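PDB 2D5M: flavoredoxin from Desulfovibrio vulgaris str. 'Miyazaki F', which binds flavin mononucleotide and serves in electron transport as a flavoprotein of the flavin reductase-like family. Local coordinates for the interface of chains A and B. Sequence-based numbering; all coordinates share one arbitrary frame. Chains: chain A/B, flavoredoxin.

Contact 1: the interface of chains A and B. Residues chain A 110, 115, 140-143, 148; chain B 1-6.
The carboxylate of A:Asp140 is gripped at both oxygens, each from a different chain. B:Ser4 OG donates to A:Asp140 OD1 over 2.6 Å, on the syn lone pair, while the side-chain nitrogen A:Lys142 NZ sits 2.7 Å from A:Asp140 OD2, on the anti lone pair, in a salt bridge within chain A. These partners should fix the rotation of the carboxylate, and the nearby lysine would probably stabilise a negative charge there. The other flat side chain, the phenol ring of A:Tyr110, is not stacked by the partner: its CE1 corner lies 4.2 Å from B:Lys2 CD.

The frame of the contact is an intermolecular antiparallel β-sheet, in which the N-terminal strand 2-4 of chain B lies along the end of strand 133-144 of chain A. A:Val143 and B:Lys3 exchange backbone bonds: A:Val143 N donates to B:Lys3 O over 2.9 Å in the carbonyl plane, whereas the return bond, B:Lys3 N to A:Val143 O, arrives 38° above that plane. Further along, B:Leu5 N points almost straight down the carbonyl axis of A:Val141 O, at 2.7 Å. A weaker bond from A:Val141 N to B:Gly6 O continues the ladder beyond the strand.

Side chains pack on both faces of the added strand. A:Asp140 carries CG anti to its backbone N (chi1 -165°), and B:Ser4 holds OG in the same sense, so that the two polar tips meet. B:Lys2, bent at chi2 and chi4, lays its aliphatic part by A:Lys142, with B:Lys2 CD 3.8 Å from A:Lys142 CB. On the opposite face the B:Lys3 chain, though poorly ordered, crosses A:Leu148 at about a right angle. A:Leu148 and B:Leu5 meet loosely, tip to tip. The nearest approach in the crossed pair is A:Leu148 CD1 to B:Lys3 CD, 3.6 Å.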
ATOM      1  N   TYR A 110       5.634  19.954   2.486  1.00  6.13           N
ATOM      2  CA  TYR A 110       4.596  19.022   2.937  1.00  6.27           C
ATOM      3  C   TYR A 110       3.385  19.831   3.393  1.00  6.02           C
ATOM      4  O   TYR A 110       3.417  21.057   3.485  1.00  6.73           O
ATOM      5  CB  TYR A 110       5.079  18.073   3.988  1.00  6.73           C
ATOM      6  CG  TYR A 110       5.543  18.659   5.297  1.00  7.00           C
ATOM      7  CD1 TYR A 110       4.680  18.880   6.333  1.00  7.65           C
ATOM      8  CD2 TYR A 110       6.868  18.992   5.514  1.00 10.21           C
ATOM      9  CE1 TYR A 110       5.100  19.414   7.555  1.00 10.41           C
ATOM     10  CE2 TYR A 110       7.293  19.491   6.722  1.00 12.61           C
ATOM     11  CZ  TYR A 110       6.408  19.718   7.722  1.00 12.24           C
ATOM     12  OH  TYR A 110       6.838  20.213   8.948  1.00 17.25           O
ATOM     13  N   PRO A 115      -1.650  15.209   9.703  1.00  6.99           N
ATOM     14  CA  PRO A 115      -1.067  14.711  10.937  1.00  7.74           C
ATOM     15  C   PRO A 115       0.311  14.110  10.786  1.00  7.59           C
ATOM     16  O   PRO A 115       1.072  13.945  11.772  1.00  8.91           O
ATOM     17  CB  PRO A 115      -2.073  13.648  11.368  1.00  8.61           C
ATOM     18  CG  PRO A 115      -2.724  13.161  10.081  1.00  8.81           C
ATOM     19  CD  PRO A 115      -2.857  14.455   9.343  1.00  7.66           C
ATOM     20  N   ASP A 140      13.030  11.556   6.879  1.00  7.57           N
ATOM     21  CA  ASP A 140      12.398  11.889   8.146  1.00  7.89           C
ATOM     22  C   ASP A 140      10.937  11.602   8.036  1.00  6.84           C
ATOM     23  O   ASP A 140      10.321  11.756   6.988  1.00  8.11           O
ATOM     24  CB  ASP A 140      12.582  13.381   8.489  1.00  8.51           C
ATOM     25  CG  ASP A 140      12.289  13.726   9.925  1.00 10.78           C
ATOM     26  OD1 ASP A 140      12.447  12.858  10.811  1.00 12.06           O
ATOM     27  OD2 ASP A 140      11.926  14.880  10.215  1.00 14.01           O
ATOM     28  N   VAL A 141      10.354  11.177   9.135  1.00  8.13           N
ATOM     29  CA  VAL A 141       8.910  11.050   9.314  1.00  7.65           C
ATOM     30  C   VAL A 141       8.511  11.963  10.485  1.00  7.94           C
ATOM     31  O   VAL A 141       9.060  11.844  11.582  1.00 10.15           O
ATOM     32  CB  VAL A 141       8.542   9.592   9.616  1.00  8.59           C
ATOM     33  CG1 VAL A 141       7.025   9.516   9.867  1.00 10.50           C
ATOM     34  CG2 VAL A 141       9.014   8.645   8.527  1.00  9.00           C
ATOM     35  N   LYS A 142       7.605  12.882  10.235  1.00  7.96           N
ATOM     36  CA  LYS A 142       7.140  13.867  11.183  1.00  9.43           C
ATOM     37  C   LYS A 142       5.685  13.609  11.518  1.00  8.24           C
ATOM     38  O   LYS A 142       4.866  13.436  10.616  1.00  9.39           O
ATOM     39  CB  LYS A 142       7.284  15.308  10.640  1.00 12.21           C
ATOM     40  CG  LYS A 142       8.729  15.817  10.639  1.00 20.07           C
ATOM     41  CD  LYS A 142       8.713  17.322  10.369  1.00 27.52           C
ATOM     42  CE  LYS A 142       9.547  17.695   9.186  1.00 38.07           C
ATOM     43  NZ  LYS A 142      10.968  17.264   9.325  1.00 16.53           N
ATOM     44  N   VAL A 143       5.379  13.613  12.794  1.00  8.09           N
ATOM     45  CA  VAL A 143       3.992  13.318  13.251  1.00  8.47           C
ATOM     46  C   VAL A 143       3.607  14.334  14.279  1.00  8.17           C
ATOM     47  O   VAL A 143       4.366  14.675  15.175  1.00  9.32           O
ATOM     48  CB  VAL A 143       3.926  11.890  13.781  1.00  8.86           C
ATOM     49  CG1 VAL A 143       2.508  11.597  14.290  1.00 10.35           C
ATOM     50  CG2 VAL A 143       4.320  10.864  12.729  1.00 10.85           C
ATOM     51  N   LEU A 148       0.995  10.882  18.988  1.00 10.70           N
ATOM     52  CA  LEU A 148       1.969   9.938  19.418  1.00 10.71           C
ATOM     53  C   LEU A 148       1.554   9.268  20.723  1.00 11.51           C
ATOM     54  O   LEU A 148       0.929   9.855  21.599  1.00 13.09           O
ATOM     55  CB  LEU A 148       3.317  10.609  19.618  1.00 11.93           C
ATOM     56  CG  LEU A 148       3.942  11.233  18.343  1.00 12.36           C
ATOM     57  CD1 LEU A 148       5.207  12.007  18.689  1.00 16.28           C
ATOM     58  CD2 LEU A 148       4.164  10.130  17.305  1.00 12.62           C
TER
ATOM     59  N   MET B   1       1.972  21.066  16.690  1.00 21.96           N
ATOM     60  CA  MET B   1       3.402  20.897  16.428  1.00 15.87           C
ATOM     61  C   MET B   1       3.839  19.483  15.993  1.00 14.00           C
ATOM     62  O   MET B   1       3.325  18.601  16.692  1.00 17.15           O
ATOM     63  CB  MET B   1       4.218  21.259  17.663  1.00 15.40           C
ATOM     64  CG  MET B   1       5.651  21.242  17.143  0.65 22.71           C
ATOM     65  SD  MET B   1       6.252  22.735  16.480  0.65 18.88           S
ATOM     66  CE  MET B   1       5.898  24.151  17.492  0.65 19.86           C
ATOM     67  N   LYS B   2       4.726  19.293  15.018  1.00 13.45           N
ATOM     68  CA  LYS B   2       5.228  17.962  14.658  1.00 12.31           C
ATOM     69  C   LYS B   2       6.490  17.565  15.396  1.00 11.76           C
ATOM     70  O   LYS B   2       7.307  18.433  15.750  1.00 16.41           O
ATOM     71  CB  LYS B   2       5.526  17.932  13.152  1.00 15.14           C
ATOM     72  CG  LYS B   2       4.234  18.072  12.395  1.00 19.72           C
ATOM     73  CD  LYS B   2       4.106  17.368  11.123  1.00 17.77           C
ATOM     74  CE  LYS B   2       2.738  17.185  10.537  1.00 13.23           C
ATOM     75  NZ  LYS B   2       1.815  18.342  10.731  1.00 14.58           N
ATOM     76  N   LYS B   3       6.669  16.301  15.638  1.00 10.34           N
ATOM     77  CA  LYS B   3       7.890  15.702  16.155  1.00 10.85           C
ATOM     78  C   LYS B   3       8.522  14.853  15.062  1.00  9.52           C
ATOM     79  O   LYS B   3       7.824  14.127  14.352  1.00 10.34           O
ATOM     80  CB  LYS B   3       7.588  14.873  17.404  1.00 15.09           C
ATOM     81  CG  LYS B   3       8.804  14.199  18.044  1.00 26.70           C
ATOM     82  CD  LYS B   3       8.414  13.541  19.364  1.00 43.61           C
ATOM     83  CE  LYS B   3       9.605  13.205  20.225  1.00 41.82           C
ATOM     84  NZ  LYS B   3      10.904  13.850  19.794  1.00 66.14           N
ATOM     85  N   SER B   4       9.839  14.902  14.933  1.00  9.76           N
ATOM     86  CA  SER B   4      10.584  14.048  14.039  1.00 10.13           C
ATOM     87  C   SER B   4      10.830  12.672  14.668  1.00 10.09           C
ATOM     88  O   SER B   4      11.338  12.573  15.794  1.00 12.19           O
ATOM     89  CB  SER B   4      11.917  14.702  13.695  0.50 13.37           C
ATOM     90  OG  SER B   4      12.833  13.758  13.205  0.50 13.52           O
ATOM     91  N   LEU B   5      10.398  11.637  13.974  1.00 10.08           N
ATOM     92  CA  LEU B   5      10.666  10.250  14.329  1.00  9.97           C
ATOM     93  C   LEU B   5      11.878   9.669  13.611  1.00 10.01           C
ATOM     94  O   LEU B   5      12.251   8.524  13.851  1.00 11.51           O
ATOM     95  CB  LEU B   5       9.408   9.390  14.082  1.00 10.32           C
ATOM     96  CG  LEU B   5       8.376   9.410  15.182  1.00 12.86           C
ATOM     97  CD1 LEU B   5       7.899  10.793  15.602  1.00 21.87           C
ATOM     98  CD2 LEU B   5       7.166   8.542  14.825  1.00 14.08           C
ATOM     99  N   GLY B   6      12.510  10.437  12.716  1.00 10.16           N
ATOM    100  CA  GLY B   6      13.699   9.987  12.019  1.00 10.80           C
ATOM    101  C   GLY B   6      13.338   9.139  10.781  1.00  8.36           C
ATOM    102  O   GLY B   6      12.219   9.119  10.305  1.00  9.50           O
TER

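Contact 2: the interface of chains A and B. Residues chain A 149, 152-154; chain B 5, 8, 167-168.
The loop between the 3-10 helix 145-147 and helix 156-159 of chain A rests here on two segments of chain B: the stretch after the N-terminal strand, and the turn joining strands 162-165 and 170-180. The contact is mainly apolar, and no direct hydrogen bond crosses it.

A:Leu153 is the central wedge. Its two methyls divide the work: the A:Leu153 side chain crosses that of B:Val167 at about a right angle, its CD2 methyl 3.7 Å from B:Val167 CG1, while A:Leu153 CD1 presses on the backbone of B:Ser168, 3.8 Å from its CA. A:Leu153 CD2 also lies over one face of the B:Arg8 guanidinium, toward its rim. That guanidinium is held in place from its own chain, since B:Arg8 NE donates to B:Leu5 O over 2.8 Å, in the carbonyl plane.

The side chain of B:Leu5 slides past A:Pro154 in the opposite direction. Its CD2 methyl comes 3.8 Å from A:Pro154 CD and also approaches the carbonyl oxygen of A:Gly152.

At the far end A:Arg149, bent at chi3 (-45°), brings its guanidinium against B:Ser168, whose CB, not its hydroxyl, makes the contact, 3.7 Å from A:Arg149 NH2. One water in the guanidinium plane bridges the chains: the oxygen of water 1 bonds A:Arg149 NH2 at 2.8 Å, and the oxygen of water 1 lies 2.7 Å from the backbone oxygen B:Ser168 O.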
ATOM      1  N   ARG A 149       1.972   8.003  20.810  1.00 12.07           N
ATOM      2  CA  ARG A 149       1.835   7.247  22.072  1.00 14.06           C
ATOM      3  C   ARG A 149       2.983   7.592  23.009  1.00 13.13           C
ATOM      4  O   ARG A 149       3.986   8.216  22.631  1.00 14.05           O
ATOM      5  CB  ARG A 149       1.833   5.721  21.818  1.00 14.35           C
ATOM      6  CG  ARG A 149       0.955   5.248  20.711  1.00 16.81           C
ATOM      7  CD  ARG A 149       1.024   3.793  20.389  1.00 18.82           C
ATOM      8  NE  ARG A 149       2.355   3.203  20.301  1.00 17.91           N
ATOM      9  CZ  ARG A 149       2.457   1.935  19.908  1.00 17.82           C
ATOM     10  NH1 ARG A 149       1.405   1.220  19.536  1.00 29.45           N
ATOM     11  NH2 ARG A 149       3.647   1.395  19.859  1.00 20.52           N
ATOM     12  N   GLY A 152       6.509   7.063  21.825  1.00 12.13           N
ATOM     13  CA  GLY A 152       6.985   7.896  20.739  1.00 11.86           C
ATOM     14  C   GLY A 152       6.627   7.475  19.342  1.00 11.78           C
ATOM     15  O   GLY A 152       6.950   8.144  18.362  1.00 12.48           O
ATOM     16  N   LEU A 153       5.907   6.371  19.222  1.00 11.07           N
ATOM     17  CA  LEU A 153       5.394   5.958  17.937  1.00 10.43           C
ATOM     18  C   LEU A 153       3.977   6.461  17.718  1.00 10.52           C
ATOM     19  O   LEU A 153       3.264   6.743  18.651  1.00 12.64           O
ATOM     20  CB  LEU A 153       5.444   4.430  17.854  1.00 10.54           C
ATOM     21  CG  LEU A 153       6.862   3.851  17.888  1.00 12.32           C
ATOM     22  CD1 LEU A 153       6.758   2.331  17.779  1.00 11.83           C
ATOM     23  CD2 LEU A 153       7.780   4.355  16.814  1.00 14.77           C
ATOM     24  N   PRO A 154       3.516   6.550  16.478  1.00 10.75           N
ATOM     25  CA  PRO A 154       2.171   7.055  16.273  1.00 11.52           C
ATOM     26  C   PRO A 154       1.067   6.098  16.677  1.00 11.11           C
ATOM     27  O   PRO A 154       1.226   4.887  16.621  1.00 11.82           O
ATOM     28  CB  PRO A 154       2.094   7.300  14.741  1.00 11.70           C
ATOM     29  CG  PRO A 154       3.527   7.226  14.283  1.00 11.97           C
ATOM     30  CD  PRO A 154       4.175   6.227  15.209  1.00 10.68           C
TER
ATOM     31  N   LEU B   5      10.398  11.637  13.974  1.00 10.08           N
ATOM     32  CA  LEU B   5      10.666  10.250  14.329  1.00  9.97           C
ATOM     33  C   LEU B   5      11.878   9.669  13.611  1.00 10.01           C
ATOM     34  O   LEU B   5      12.251   8.524  13.851  1.00 11.51           O
ATOM     35  CB  LEU B   5       9.408   9.390  14.082  1.00 10.32           C
ATOM     36  CG  LEU B   5       8.376   9.410  15.182  1.00 12.86           C
ATOM     37  CD1 LEU B   5       7.899  10.793  15.602  1.00 21.87           C
ATOM     38  CD2 LEU B   5       7.166   8.542  14.825  1.00 14.08           C
ATOM     39  N   ARG B   8      12.447   6.139   9.297  1.00  9.01           N
ATOM     40  CA  ARG B   8      11.819   4.902   9.605  1.00  8.83           C
ATOM     41  C   ARG B   8      10.867   4.493   8.512  1.00  7.95           C
ATOM     42  O   ARG B   8      10.320   5.323   7.819  1.00  7.73           O
ATOM     43  CB  ARG B   8      11.012   5.011  10.892  1.00 11.48           C
ATOM     44  CG  ARG B   8      11.715   5.525  12.114  1.00 17.27           C
ATOM     45  CD  ARG B   8      10.669   5.509  13.270  1.00 25.40           C
ATOM     46  NE  ARG B   8      11.415   5.885  14.502  1.00 21.93           N
ATOM     47  CZ  ARG B   8      11.869   5.053  15.416  1.00 23.01           C
ATOM     48  NH1 ARG B   8      11.697   3.747  15.374  1.00 17.55           N
ATOM     49  NH2 ARG B   8      12.537   5.472  16.488  1.00 32.13           N
ATOM     50  N   VAL B 167       6.357  -0.690  12.357  1.00  8.39           N
ATOM     51  CA  VAL B 167       7.214  -0.168  13.447  1.00 10.35           C
ATOM     52  C   VAL B 167       6.537  -0.415  14.797  1.00  8.85           C
ATOM     53  O   VAL B 167       7.101  -1.073  15.649  1.00 10.45           O
ATOM     54  CB  VAL B 167       7.658   1.290  13.284  1.00 10.10           C
ATOM     55  CG1 VAL B 167       8.639   1.668  14.375  1.00 12.87           C
ATOM     56  CG2 VAL B 167       8.273   1.516  11.908  1.00 11.54           C
ATOM     57  N   SER B 168       5.316   0.108  14.947  1.00  8.39           N
ATOM     58  CA  SER B 168       4.544  -0.290  16.107  1.00  8.48           C
ATOM     59  C   SER B 168       4.092  -1.760  15.988  1.00  7.56           C
ATOM     60  O   SER B 168       3.805  -2.387  16.991  1.00  8.39           O
ATOM     61  CB  SER B 168       3.318   0.590  16.298  1.00  9.34           C
ATOM     62  OG  SER B 168       2.493   0.535  15.183  1.00  9.82           O
TER
HETATM   63  O   HOH W   1       3.322  -1.401  19.506  1.00 19.11           O

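Contact 1 and contact 2 are neighbouring patches, the centres of their C-alpha atoms about 9 Å apart, and B:Leu5 belongs to both: its backbone N serves contact 1, its side chain mainly contact 2. Chain A likewise runs through both, since strand 133-144 leads by the 3-10 helix 145-147 into the loop of contact 2. The N-terminal arm of chain B is thus held by backbone pairing along strand 133-144 and, just beyond it, by side-chain packing on the loop. Two-fold symmetry repeats both patches with chains exchanged, an arrangement consistent with a dimer, although the structure alone does not establish one in solution.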